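Local coordinates for protein alpha-fucosidase GH29 (Fusarium graminearum, PDB 4PSR) that hydrolyses alpha-L-fucosides and probably releases alpha-1,6-linked fucose from the reducing-end N-acetylglucosamine of glycoprotein glycans, at residues E12-H17 and K248-L253; V123-H126 and M132-S135; S135-W140 and D204-D209; E213-D216 and I222-N225; Y255-G260 and K265-T270. All coordinates share one frame; numbering follows the deposited sequence.

Contact 1 of 5, residues E12-H17 and K248-L253; sequences ESTDKH and KRLEFL. With NA (sodium ion), chain J.
Thr14 and Leu253 bring the two backbones nearest, 6.7 Å between their CA atoms, where the short helix that contains Thr14 lies against the flank of helix 246-263. In segment 12-17 Thr14 alone touches the long helix, and its two branches go to different partners one turn apart. CG2 lies 3.9 Å from Leu253 CB, and the two side chains run crosswise. With chi1 at 58° the OG1 branch is tucked over the backbone and comes 4.2 Å from Leu250 CD2. That touch is packing alone; the hydroxyl spends its polarity on Thr10 O, one turn back. From Thr14 itself the chain makes a type I turn to His17, closed by His17 N to Thr14 O at 3.0 Å. The turn presents two carbonyls to a sodium ion, Asp15 O and His17 O, each 2.4 Å from the metal. Thr281 O and three waters complete six ligands. Hard, neutral oxygens of this kind suit sodium, and the metal fastens the turn to the segment around Thr281. Across the contact itself no hydrogen bond forms, so Thr14 is held to the helix by apolar packing beside a turn whose carbonyls bind sodium.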
# COMPACT_ATOMS: atom_id res chain seq x y z
N GLU A 12 -18.38 13.89 -10.49
CA GLU A 12 -19.41 13.95 -9.49
C GLU A 12 -20.13 12.60 -9.34
O GLU A 12 -20.47 12.18 -8.24
CB GLU A 12 -20.34 15.13 -9.82
CG GLU A 12 -20.88 15.15 -11.28
CD GLU A 12 -20.01 15.89 -12.35
OE1 GLU A 12 -18.77 16.14 -12.19
OE2 GLU A 12 -20.62 16.22 -13.40
N SER A 13 -20.32 11.88 -10.45
CA SER A 13 -20.95 10.56 -10.41
C SER A 13 -20.03 9.51 -9.75
O SER A 13 -20.43 8.78 -8.85
CB SER A 13 -21.30 10.09 -11.82
OG SER A 13 -21.91 8.81 -11.80
N THR A 14 -18.78 9.47 -10.22
CA THR A 14 -17.83 8.47 -9.74
C THR A 14 -17.41 8.74 -8.29
O THR A 14 -17.04 7.79 -7.60
CB THR A 14 -16.61 8.34 -10.67
OG1 THR A 14 -15.94 9.59 -10.82
CG2 THR A 14 -17.00 7.81 -12.06
N ASP A 15 -17.52 9.98 -7.81
CA ASP A 15 -17.19 10.32 -6.42
C ASP A 15 -18.02 9.48 -5.46
O ASP A 15 -17.60 9.21 -4.32
CB ASP A 15 -17.50 11.81 -6.10
CG ASP A 15 -16.43 12.79 -6.59
OD1 ASP A 15 -15.28 12.42 -6.95
OD2 ASP A 15 -16.74 14.00 -6.61
N LYS A 16 -19.22 9.09 -5.87
CA LYS A 16 -20.10 8.36 -4.97
C LYS A 16 -19.66 6.91 -4.68
O LYS A 16 -20.17 6.27 -3.77
CB LYS A 16 -21.54 8.39 -5.49
CG LYS A 16 -22.09 9.82 -5.58
CD LYS A 16 -23.59 9.87 -5.84
CE LYS A 16 -24.40 9.54 -4.59
NZ LYS A 16 -24.18 10.51 -3.48
N HIS A 17 -18.73 6.40 -5.48
CA HIS A 17 -18.18 5.08 -5.21
C HIS A 17 -17.44 5.08 -3.88
O HIS A 17 -16.70 6.01 -3.58
CB HIS A 17 -17.24 4.68 -6.33
CG HIS A 17 -16.58 3.34 -6.12
ND1 HIS A 17 -15.26 3.20 -5.74
CD2 HIS A 17 -17.09 2.10 -6.24
CE1 HIS A 17 -15.00 1.91 -5.62
NE2 HIS A 17 -16.08 1.22 -5.92
N LYS A 248 -10.99 9.58 -20.82
CA LYS A 248 -10.66 8.16 -20.77
C LYS A 248 -10.50 7.68 -19.31
O LYS A 248 -10.93 6.57 -18.95
CB LYS A 248 -9.45 7.83 -21.63
CG LYS A 248 -9.74 7.98 -23.16
CD LYS A 248 -10.74 6.98 -23.60
CE LYS A 248 -11.14 7.13 -25.03
NZ LYS A 248 -12.37 7.92 -25.13
N ARG A 249 -9.90 8.51 -18.47
CA ARG A 249 -9.86 8.20 -17.03
C ARG A 249 -11.24 8.05 -16.44
O ARG A 249 -11.52 7.09 -15.73
CB ARG A 249 -9.06 9.27 -16.30
CG ARG A 249 -7.58 9.16 -16.53
CD ARG A 249 -6.83 10.23 -15.80
NE ARG A 249 -6.70 11.50 -16.52
CZ ARG A 249 -6.96 12.70 -16.00
NH1 ARG A 249 -7.50 12.86 -14.81
NH2 ARG A 249 -6.71 13.77 -16.74
N LEU A 250 -12.13 8.97 -16.76
CA LEU A 250 -13.48 8.94 -16.25
C LEU A 250 -14.26 7.74 -16.80
O LEU A 250 -15.08 7.16 -16.08
CB LEU A 250 -14.22 10.25 -16.59
CG LEU A 250 -13.78 11.42 -15.73
CD1 LEU A 250 -14.35 12.71 -16.32
CD2 LEU A 250 -14.29 11.23 -14.31
N GLU A 251 -14.01 7.38 -18.06
CA GLU A 251 -14.69 6.23 -18.65
C GLU A 251 -14.23 4.92 -17.97
O GLU A 251 -15.03 4.03 -17.74
CB GLU A 251 -14.44 6.21 -20.16
CG GLU A 251 -15.28 7.27 -20.90
CD GLU A 251 -14.87 7.51 -22.33
OE1 GLU A 251 -13.91 6.89 -22.82
OE2 GLU A 251 -15.52 8.37 -22.98
N PHE A 252 -12.93 4.84 -17.65
CA PHE A 252 -12.43 3.71 -16.86
C PHE A 252 -13.12 3.60 -15.50
O PHE A 252 -13.61 2.51 -15.13
CB PHE A 252 -10.91 3.80 -16.64
CG PHE A 252 -10.45 2.87 -15.55
CD1 PHE A 252 -10.45 1.49 -15.72
CD2 PHE A 252 -10.09 3.38 -14.30
CE1 PHE A 252 -10.07 0.63 -14.68
CE2 PHE A 252 -9.70 2.55 -13.26
CZ PHE A 252 -9.70 1.17 -13.45
N LEU A 253 -13.17 4.70 -14.74
CA LEU A 253 -13.76 4.68 -13.41
C LEU A 253 -15.22 4.23 -13.49
O LEU A 253 -15.67 3.36 -12.74
CB LEU A 253 -13.61 6.06 -12.74
CG LEU A 253 -12.18 6.49 -12.43
CD1 LEU A 253 -12.12 7.95 -11.99
CD2 LEU A 253 -11.59 5.58 -11.32
NA NA J . -16.75 8.07 -2.36
O HOH W 1 -18.85 7.39 -1.45
O HOH W 2 -15.50 7.01 -0.49
O HOH W 3 -16.95 10.25 -1.25

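Contact 2 of 5, residues V123-H126 and M132-S135; sequences VAEH and MWDS. With FUL (beta-L-fucopyranose), chain M.
Ala124 O takes the amide of Met132 in a 2.8 Å bond from Met132 N. Met132 then folds back, bent at chi3 (-79°), and its CE methyl ends 3.2 Å from Val123 O. The Trp133 indole turns an edge to Ala124 O, while its CZ3 packs 4.0 Å from Ala124 CB. Glu125 OE1 comes within 3.7 Å of Trp133 CH2, its carboxylate plane inclined 40° to the ring. In the next shell, Lys210 forms a salt bridge with Glu125 OE2, Ser131 OG bonds to OE1, and Glu213 holds the indole NH. Beyond this packing, just past the end of strand 119-125, His126 NE2 reaches the bound fucose, 3.0 Å from O4 of the sugar, with a weak bond to O3. The loop thus bonds a buried strand carbonyl and packs its indole by the Glu125 carboxylate, which Lys210 and Ser131 hold; polar and apolar contacts together close the strand end one residue before a histidine that binds fucose.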
# COMPACT_ATOMS: atom_id res chain seq x y z
N VAL A 123 1.43 -8.06 -11.49
CA VAL A 123 1.54 -6.97 -12.45
C VAL A 123 1.07 -7.55 -13.78
O VAL A 123 1.67 -8.48 -14.32
CB VAL A 123 2.99 -6.43 -12.56
CG1 VAL A 123 3.13 -5.49 -13.74
CG2 VAL A 123 3.37 -5.74 -11.27
N ALA A 124 -0.04 -7.03 -14.31
CA ALA A 124 -0.60 -7.53 -15.57
C ALA A 124 0.02 -6.83 -16.76
O ALA A 124 0.13 -7.42 -17.85
CB ALA A 124 -2.10 -7.39 -15.60
N GLU A 125 0.40 -5.55 -16.59
CA GLU A 125 1.11 -4.82 -17.64
C GLU A 125 1.90 -3.72 -16.93
O GLU A 125 1.29 -2.92 -16.21
CB GLU A 125 0.17 -4.21 -18.67
CG GLU A 125 0.95 -3.43 -19.73
CD GLU A 125 0.16 -3.02 -20.94
OE1 GLU A 125 -0.97 -3.47 -21.13
OE2 GLU A 125 0.70 -2.16 -21.70
N HIS A 126 3.21 -3.71 -17.12
CA HIS A 126 4.04 -2.66 -16.55
C HIS A 126 4.11 -1.48 -17.55
O HIS A 126 3.14 -1.22 -18.23
CB HIS A 126 5.40 -3.24 -16.13
CG HIS A 126 6.13 -2.40 -15.15
ND1 HIS A 126 7.18 -1.59 -15.52
CD2 HIS A 126 5.91 -2.16 -13.84
CE1 HIS A 126 7.61 -0.92 -14.46
NE2 HIS A 126 6.85 -1.25 -13.43
N MET A 132 -0.05 -9.02 -20.19
CA MET A 132 0.21 -10.43 -19.87
C MET A 132 -1.04 -11.30 -19.78
O MET A 132 -0.97 -12.45 -19.28
CB MET A 132 1.13 -10.55 -18.67
CG MET A 132 2.57 -10.23 -19.12
SD MET A 132 3.79 -10.40 -17.80
CE MET A 132 3.54 -8.83 -16.93
N TRP A 133 -2.15 -10.82 -20.32
CA TRP A 133 -3.36 -11.64 -20.53
C TRP A 133 -3.52 -11.89 -22.04
O TRP A 133 -2.79 -11.33 -22.87
CB TRP A 133 -4.61 -10.99 -19.92
CG TRP A 133 -4.98 -9.68 -20.53
CD1 TRP A 133 -5.92 -9.48 -21.50
CD2 TRP A 133 -4.42 -8.38 -20.24
NE1 TRP A 133 -5.97 -8.15 -21.83
CE2 TRP A 133 -5.05 -7.46 -21.09
CE3 TRP A 133 -3.41 -7.92 -19.36
CZ2 TRP A 133 -4.75 -6.09 -21.07
CZ3 TRP A 133 -3.09 -6.57 -19.36
CH2 TRP A 133 -3.77 -5.67 -20.21
N ASP A 134 -4.47 -12.74 -22.41
CA ASP A 134 -4.80 -13.01 -23.81
C ASP A 134 -5.54 -11.81 -24.34
O ASP A 134 -6.75 -11.68 -24.13
CB ASP A 134 -5.69 -14.25 -23.89
CG ASP A 134 -5.85 -14.76 -25.29
OD1 ASP A 134 -5.43 -14.05 -26.22
OD2 ASP A 134 -6.38 -15.87 -25.45
N SER A 135 -4.84 -10.90 -25.01
CA SER A 135 -5.38 -9.60 -25.39
C SER A 135 -5.66 -9.50 -26.89
O SER A 135 -4.79 -9.84 -27.71
CB SER A 135 -4.40 -8.50 -24.99
OG SER A 135 -4.82 -7.23 -25.44
C1 FUL M . 6.88 2.94 -9.92
C2 FUL M . 7.32 2.23 -11.18
O2 FUL M . 7.98 3.10 -12.10
C3 FUL M . 8.25 1.13 -10.73
O3 FUL M . 8.76 0.47 -11.86
C4 FUL M . 7.45 0.20 -9.85
O4 FUL M . 6.43 -0.42 -10.63
C5 FUL M . 6.86 0.98 -8.69
C6 FUL M . 5.98 0.14 -7.79
O5 FUL M . 6.09 2.10 -9.12
O1 FUL M . 6.07 4.03 -10.29

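Contact 3 of 5, residues S135-W140 and D204-D209; sequences SKVNEW and DQLWFD
Val137, in the long loop that follows barrel strand 119-125, packs against Leu206 and Asp209 of helix 200-218, on the outer layer of the catalytic-domain barrel. The valine straddles one turn of the helix with its two methyls. CG1 rests 4.0 Å from Asp209 CB, the side chains meeting at a slant. CG2 is 4.0 Å from Leu206 CD1, where the two side chains lie alongside each other, pointing opposite ways. The leucine gets there by swinging its CG opposite its own backbone N (chi1 -179°), which also sets CD1 3.7 Å from Val137 O; that carbonyl is bonded to Lys193. Two small motifs shape the loop: Ser135 OG accepts from Asn138 N at 2.8 Å in an ST motif, and Asn138 OD1 takes Trp140 N at 3.0 Å in an Asx turn, the donor standing well above the carbonyl plane. On the helix, Gln205 NE2 donates to Asp209 OD1 at 3.0 Å, and Arg212 pairs with the same oxygen in a salt bridge. The apolar stem of Asp209 thus serves the loop while its carboxylate stays tied along its own helix. The loop after one barrel strand leans on a helix outside the eight-stranded barrel, within the TIM-barrel fold of this GH29 enzyme.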
# COMPACT_ATOMS: atom_id res chain seq x y z
N SER A 135 -4.84 -10.90 -25.01
CA SER A 135 -5.38 -9.60 -25.39
C SER A 135 -5.66 -9.50 -26.89
O SER A 135 -4.79 -9.84 -27.71
CB SER A 135 -4.40 -8.50 -24.99
OG SER A 135 -4.82 -7.23 -25.44
N LYS A 136 -6.87 -9.09 -27.23
CA LYS A 136 -7.22 -8.75 -28.62
C LYS A 136 -6.75 -7.34 -28.95
O LYS A 136 -6.33 -7.08 -30.07
CB LYS A 136 -8.73 -8.90 -28.86
CG LYS A 136 -9.20 -10.34 -28.63
CD LYS A 136 -10.71 -10.51 -28.72
CE LYS A 136 -11.13 -11.90 -28.23
NZ LYS A 136 -10.69 -12.17 -26.83
N VAL A 137 -6.80 -6.43 -27.98
CA VAL A 137 -6.43 -5.05 -28.29
C VAL A 137 -4.93 -4.83 -28.35
O VAL A 137 -4.47 -3.84 -28.95
CB VAL A 137 -7.08 -4.00 -27.33
CG1 VAL A 137 -8.61 -4.11 -27.33
CG2 VAL A 137 -6.56 -4.11 -25.93
N ASN A 138 -4.15 -5.75 -27.77
CA ASN A 138 -2.69 -5.64 -27.80
C ASN A 138 -2.07 -6.99 -28.13
O ASN A 138 -2.05 -7.90 -27.29
CB ASN A 138 -2.14 -5.11 -26.47
CG ASN A 138 -0.64 -5.00 -26.47
OD1 ASN A 138 -0.01 -4.98 -27.55
ND2 ASN A 138 -0.05 -4.89 -25.30
N GLU A 139 -1.54 -7.12 -29.34
CA GLU A 139 -0.89 -8.35 -29.80
C GLU A 139 0.40 -8.68 -29.04
O GLU A 139 0.89 -9.84 -29.09
CB GLU A 139 -0.57 -8.30 -31.29
CG GLU A 139 0.40 -7.18 -31.75
CD GLU A 139 -0.25 -5.85 -32.06
OE1 GLU A 139 -1.38 -5.57 -31.61
OE2 GLU A 139 0.41 -5.08 -32.80
N TRP A 140 0.95 -7.69 -28.34
CA TRP A 140 2.15 -7.89 -27.56
C TRP A 140 1.77 -8.54 -26.25
O TRP A 140 1.54 -7.87 -25.23
CB TRP A 140 2.89 -6.55 -27.36
CG TRP A 140 3.37 -5.99 -28.68
CD1 TRP A 140 2.73 -5.08 -29.47
CD2 TRP A 140 4.58 -6.34 -29.37
NE1 TRP A 140 3.47 -4.84 -30.60
CE2 TRP A 140 4.60 -5.60 -30.57
CE3 TRP A 140 5.64 -7.20 -29.08
CZ2 TRP A 140 5.65 -5.68 -31.48
CZ3 TRP A 140 6.68 -7.27 -29.96
CH2 TRP A 140 6.68 -6.51 -31.16
N ASP A 204 -4.47 6.98 -25.81
CA ASP A 204 -5.44 7.21 -24.74
C ASP A 204 -6.57 6.18 -24.81
O ASP A 204 -7.03 5.64 -23.80
CB ASP A 204 -5.98 8.66 -24.78
CG ASP A 204 -4.98 9.69 -24.25
OD1 ASP A 204 -4.32 9.42 -23.22
OD2 ASP A 204 -4.87 10.78 -24.89
N GLN A 205 -7.04 5.90 -26.01
CA GLN A 205 -8.05 4.89 -26.19
C GLN A 205 -7.55 3.51 -25.77
O GLN A 205 -8.31 2.75 -25.14
CB GLN A 205 -8.54 4.87 -27.66
CG GLN A 205 -9.63 3.85 -27.93
CD GLN A 205 -10.95 4.25 -27.29
OE1 GLN A 205 -11.47 5.33 -27.56
NE2 GLN A 205 -11.51 3.38 -26.45
N LEU A 206 -6.32 3.18 -26.13
CA LEU A 206 -5.70 1.90 -25.80
C LEU A 206 -5.53 1.77 -24.29
O LEU A 206 -5.69 0.65 -23.74
CB LEU A 206 -4.37 1.73 -26.55
CG LEU A 206 -3.63 0.42 -26.32
CD1 LEU A 206 -4.46 -0.77 -26.82
CD2 LEU A 206 -2.28 0.44 -27.03
N TRP A 207 -5.26 2.86 -23.58
CA TRP A 207 -5.13 2.80 -22.12
C TRP A 207 -6.42 2.27 -21.51
O TRP A 207 -6.41 1.37 -20.65
CB TRP A 207 -4.80 4.20 -21.57
CG TRP A 207 -4.71 4.25 -20.06
CD1 TRP A 207 -3.59 4.06 -19.29
CD2 TRP A 207 -5.78 4.54 -19.16
NE1 TRP A 207 -3.92 4.18 -17.95
CE2 TRP A 207 -5.25 4.45 -17.83
CE3 TRP A 207 -7.14 4.83 -19.32
CZ2 TRP A 207 -6.04 4.70 -16.70
CZ3 TRP A 207 -7.91 5.06 -18.20
CH2 TRP A 207 -7.36 4.99 -16.89
N PHE A 208 -7.53 2.84 -21.96
CA PHE A 208 -8.85 2.41 -21.53
C PHE A 208 -9.19 0.99 -21.99
O PHE A 208 -9.64 0.16 -21.19
CB PHE A 208 -9.95 3.37 -22.00
CG PHE A 208 -11.33 2.83 -21.78
CD1 PHE A 208 -11.97 3.01 -20.57
CD2 PHE A 208 -11.98 2.11 -22.76
CE1 PHE A 208 -13.24 2.49 -20.35
CE2 PHE A 208 -13.24 1.59 -22.53
CZ PHE A 208 -13.86 1.79 -21.31
N ASP A 209 -8.92 0.70 -23.27
CA ASP A 209 -9.29 -0.60 -23.82
C ASP A 209 -8.53 -1.73 -23.11
O ASP A 209 -9.07 -2.82 -22.89
CB ASP A 209 -9.01 -0.68 -25.32
CG ASP A 209 -9.96 0.17 -26.16
OD1 ASP A 209 -11.02 0.56 -25.65
OD2 ASP A 209 -9.64 0.38 -27.34

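Contact 4 of 5, residues E213-D216 and I222-N225; sequences EMLD and IIWN
No flat group takes part where Met214 and Leu215 meet Ile223; the rings near this spot, Phe252 and Tyr256 of helix 246-263, touch Ile223 from outside the pair of segments. The contact is aliphatic throughout, and nearly all of it converges on one methyl. Ile223 CD1 lies 3.8 Å from Leu215 CB and 3.9 Å from Leu215 CD2, the leucine lying crosswise to the isoleucine. From the neighbouring helix position Met214 reaches toward the same methyl tip to tip, its CE 3.9 Å from Ile223 CD1. Bends at chi2 and chi3 (-80° and -68°) turn the thioether so that the methyl, not the sulfur, makes the touch. Helix 200-218 here covers the outward side of strand 222-225, to which it is joined by a short turn at Pro220. Trp224, the next residue, goes to the other side of the strand, where its ring meets His171 and Tyr32 of the fucose site. With no hydrogen bond across it, this contact depends on dispersion and the burial of apolar surface: an apolar interface between a barrel strand and the helix outside it.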
# COMPACT_ATOMS: atom_id res chain seq x y z
N GLU A 213 -10.61 -4.66 -21.14
CA GLU A 213 -10.44 -6.04 -21.58
C GLU A 213 -9.94 -6.87 -20.40
O GLU A 213 -10.45 -7.96 -20.11
CB GLU A 213 -9.46 -6.11 -22.74
CG GLU A 213 -9.34 -7.49 -23.41
CD GLU A 213 -8.32 -7.43 -24.51
OE1 GLU A 213 -7.15 -7.16 -24.18
OE2 GLU A 213 -8.69 -7.52 -25.72
N MET A 214 -8.93 -6.35 -19.69
CA MET A 214 -8.37 -7.08 -18.56
C MET A 214 -9.42 -7.27 -17.49
O MET A 214 -9.56 -8.36 -16.91
CB MET A 214 -7.13 -6.33 -17.99
CG MET A 214 -6.56 -6.92 -16.67
SD MET A 214 -7.48 -6.44 -15.19
CE MET A 214 -7.08 -4.69 -15.13
N LEU A 215 -10.21 -6.25 -17.19
CA LEU A 215 -11.07 -6.36 -16.01
C LEU A 215 -12.30 -7.23 -16.29
O LEU A 215 -12.79 -7.91 -15.38
CB LEU A 215 -11.40 -4.98 -15.43
CG LEU A 215 -12.41 -4.06 -16.14
CD1 LEU A 215 -13.85 -4.42 -15.75
CD2 LEU A 215 -12.12 -2.59 -15.85
N ASP A 216 -12.77 -7.24 -17.53
CA ASP A 216 -13.83 -8.17 -17.91
C ASP A 216 -13.30 -9.61 -17.95
O ASP A 216 -14.06 -10.56 -17.70
CB ASP A 216 -14.43 -7.79 -19.28
CG ASP A 216 -15.36 -6.57 -19.23
OD1 ASP A 216 -15.96 -6.26 -18.17
OD2 ASP A 216 -15.52 -5.96 -20.30
N ILE A 222 -9.31 -5.46 -6.94
CA ILE A 222 -8.55 -4.23 -6.88
C ILE A 222 -7.83 -4.03 -8.19
O ILE A 222 -7.19 -4.96 -8.70
CB ILE A 222 -7.46 -4.25 -5.77
CG1 ILE A 222 -8.05 -4.53 -4.37
CG2 ILE A 222 -6.66 -2.92 -5.77
CD1 ILE A 222 -7.02 -5.10 -3.37
N ILE A 223 -7.97 -2.85 -8.79
CA ILE A 223 -7.10 -2.46 -9.92
C ILE A 223 -6.15 -1.37 -9.43
O ILE A 223 -6.59 -0.24 -9.08
CB ILE A 223 -7.89 -1.98 -11.16
CG1 ILE A 223 -8.78 -3.13 -11.67
CG2 ILE A 223 -6.93 -1.51 -12.25
CD1 ILE A 223 -9.65 -2.73 -12.87
N TRP A 224 -4.87 -1.70 -9.39
CA TRP A 224 -3.81 -0.81 -8.94
C TRP A 224 -3.26 -0.12 -10.17
O TRP A 224 -2.99 -0.76 -11.19
CB TRP A 224 -2.77 -1.69 -8.25
CG TRP A 224 -1.52 -1.09 -7.67
CD1 TRP A 224 -1.22 -1.03 -6.33
CD2 TRP A 224 -0.37 -0.60 -8.35
NE1 TRP A 224 0.04 -0.54 -6.15
CE2 TRP A 224 0.59 -0.25 -7.37
CE3 TRP A 224 -0.05 -0.40 -9.71
CZ2 TRP A 224 1.84 0.30 -7.69
CZ3 TRP A 224 1.20 0.15 -10.02
CH2 TRP A 224 2.13 0.49 -9.01
N ASN A 225 -3.11 1.22 -10.09
CA ASN A 225 -2.59 2.04 -11.19
C ASN A 225 -1.32 2.75 -10.83
O ASN A 225 -1.20 3.28 -9.71
CB ASN A 225 -3.59 3.12 -11.63
CG ASN A 225 -4.82 2.54 -12.25
OD1 ASN A 225 -4.87 2.38 -13.50
ND2 ASN A 225 -5.84 2.26 -11.44

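Contact 5 of 5, residues Y255-G260 and K265-T270; sequences YYFNRG and KEVVTT
Val267 packs against helix 246-263 at Tyr256, Phe257 and Gly260, and each of its side-chain carbons has a partner. CB sits 3.5 Å from Tyr256 CZ. CG1, opposite the carbonyl carbon (chi1 -58°), runs back to Gly260 CA at 3.9 Å, where the bare glycine backbone is the packing surface. CG2 stands over one face of the tyrosine ring as a CH-pi contact, 3.8 Å from the ring centroid, and the same methyl touches Phe257 CD1 at the phenylalanine's edge. Further on, Val268 O lies in the plane of the tyrosine ring, 3.4 Å from CE2, and Thr269 CG2 meets the edge of Phe257 at 4.1 Å from CZ. At the near end, Lys265 N donates to Gly260 O over 3.0 Å. Pro220 O takes the tyrosine hydroxyl, and Phe257 also stacks on His17. Strand 268-272 belongs to the eight-stranded parallel barrel, and the helix is its outer cover here. Apolar burial and the CH-pi contact therefore do the holding, with a single backbone bond fixing where the chain turns back.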
# COMPACT_ATOMS: atom_id res chain seq x y z
N TYR A 255 -16.75 2.56 -15.90
CA TYR A 255 -16.85 1.18 -16.37
C TYR A 255 -16.57 0.17 -15.27
O TYR A 255 -17.35 -0.75 -15.03
CB TYR A 255 -15.95 0.95 -17.57
CG TYR A 255 -16.21 -0.34 -18.31
CD1 TYR A 255 -17.03 -0.36 -19.43
CD2 TYR A 255 -15.62 -1.53 -17.91
CE1 TYR A 255 -17.27 -1.52 -20.12
CE2 TYR A 255 -15.84 -2.70 -18.62
CZ TYR A 255 -16.68 -2.68 -19.73
OH TYR A 255 -16.93 -3.83 -20.45
N TYR A 256 -15.47 0.38 -14.55
CA TYR A 256 -15.10 -0.53 -13.49
C TYR A 256 -16.11 -0.49 -12.34
O TYR A 256 -16.51 -1.55 -11.84
CB TYR A 256 -13.70 -0.17 -13.00
CG TYR A 256 -13.12 -1.14 -11.97
CD1 TYR A 256 -13.35 -2.52 -12.04
CD2 TYR A 256 -12.30 -0.68 -10.94
CE1 TYR A 256 -12.77 -3.40 -11.13
CE2 TYR A 256 -11.72 -1.56 -10.02
CZ TYR A 256 -11.96 -2.91 -10.12
OH TYR A 256 -11.36 -3.75 -9.20
N PHE A 257 -16.52 0.70 -11.90
CA PHE A 257 -17.46 0.79 -10.79
C PHE A 257 -18.83 0.20 -11.19
O PHE A 257 -19.50 -0.43 -10.37
CB PHE A 257 -17.60 2.24 -10.29
CG PHE A 257 -16.32 2.84 -9.76
CD1 PHE A 257 -15.24 2.05 -9.38
CD2 PHE A 257 -16.21 4.22 -9.62
CE1 PHE A 257 -14.09 2.63 -8.89
CE2 PHE A 257 -15.04 4.81 -9.15
CZ PHE A 257 -13.98 4.01 -8.75
N ASN A 258 -19.22 0.34 -12.45
CA ASN A 258 -20.46 -0.30 -12.91
C ASN A 258 -20.33 -1.82 -12.96
O ASN A 258 -21.25 -2.53 -12.59
CB ASN A 258 -20.87 0.22 -14.29
CG ASN A 258 -21.51 1.58 -14.22
OD1 ASN A 258 -22.16 1.92 -13.23
ND2 ASN A 258 -21.35 2.37 -15.28
N ARG A 259 -19.18 -2.32 -13.41
CA ARG A 259 -18.99 -3.76 -13.42
C ARG A 259 -19.02 -4.30 -11.99
O ARG A 259 -19.57 -5.37 -11.75
CB ARG A 259 -17.68 -4.15 -14.11
CG ARG A 259 -17.69 -4.01 -15.62
CD ARG A 259 -18.84 -4.73 -16.27
NE ARG A 259 -18.56 -5.02 -17.68
CZ ARG A 259 -19.48 -5.25 -18.60
NH1 ARG A 259 -20.77 -5.25 -18.29
NH2 ARG A 259 -19.11 -5.50 -19.86
N GLY A 260 -18.44 -3.58 -11.03
CA GLY A 260 -18.48 -4.03 -9.65
C GLY A 260 -19.89 -4.24 -9.17
O GLY A 260 -20.20 -5.25 -8.52
N LYS A 265 -19.95 -7.07 -6.19
CA LYS A 265 -18.67 -6.97 -5.48
C LYS A 265 -18.38 -5.51 -5.18
O LYS A 265 -18.75 -4.63 -5.95
CB LYS A 265 -17.51 -7.45 -6.36
CG LYS A 265 -17.61 -8.87 -6.80
CD LYS A 265 -16.25 -9.53 -6.88
CE LYS A 265 -15.43 -9.05 -8.06
NZ LYS A 265 -14.23 -9.92 -8.19
N GLU A 266 -17.70 -5.27 -4.08
CA GLU A 266 -17.17 -3.96 -3.73
C GLU A 266 -15.73 -3.90 -4.22
O GLU A 266 -14.86 -4.55 -3.67
CB GLU A 266 -17.21 -3.74 -2.23
CG GLU A 266 -18.60 -3.73 -1.64
CD GLU A 266 -18.53 -3.78 -0.15
OE1 GLU A 266 -18.87 -2.78 0.52
OE2 GLU A 266 -18.08 -4.83 0.36
N VAL A 267 -15.51 -3.13 -5.28
CA VAL A 267 -14.21 -3.08 -5.93
C VAL A 267 -13.44 -1.85 -5.51
O VAL A 267 -14.01 -0.87 -5.01
CB VAL A 267 -14.30 -3.17 -7.48
CG1 VAL A 267 -15.02 -4.45 -7.86
CG2 VAL A 267 -14.99 -1.92 -8.11
N VAL A 268 -12.14 -1.90 -5.72
CA VAL A 268 -11.23 -0.83 -5.32
C VAL A 268 -10.31 -0.48 -6.47
O VAL A 268 -9.83 -1.36 -7.19
CB VAL A 268 -10.34 -1.28 -4.15
CG1 VAL A 268 -9.31 -0.23 -3.75
CG2 VAL A 268 -11.22 -1.64 -2.96
N THR A 269 -10.05 0.82 -6.68
CA THR A 269 -8.93 1.19 -7.54
C THR A 269 -7.98 2.13 -6.80
O THR A 269 -8.41 2.96 -5.99
CB THR A 269 -9.41 1.78 -8.90
OG1 THR A 269 -8.33 1.81 -9.83
CG2 THR A 269 -10.01 3.18 -8.74
N THR A 270 -6.69 1.91 -7.00
CA THR A 270 -5.65 2.70 -6.35
C THR A 270 -4.88 3.52 -7.40
O THR A 270 -4.88 3.20 -8.61
CB THR A 270 -4.62 1.83 -5.54
OG1 THR A 270 -3.77 1.12 -6.44
CG2 THR A 270 -5.30 0.84 -4.60

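All five contacts lie in the TIM-barrel domain, around strands 119-125, 222-225 and 268-272 and helices 200-218 and 246-263. Contact 1 joins the first helix to helix 246-263 and spans contacts 2, 3 and 4 in the chain; contact 5 follows on that same helix. Contacts 4 and 5, centres about 9 Å apart, back neighbouring barrel strands 222-225 and 268-272, and Ile223 O bonds Thr269 OG1 between them. Contact 2, on strand 119-125, shares Ser135 with contact 3. Glu213 of contact 4 reaches both through Ser135 OG. Contacts 1 and 2, the farthest pair at about 23 Å between centres, do not touch. Together they run from the sodium site across the helix layer to the fucose-binding end of the barrel.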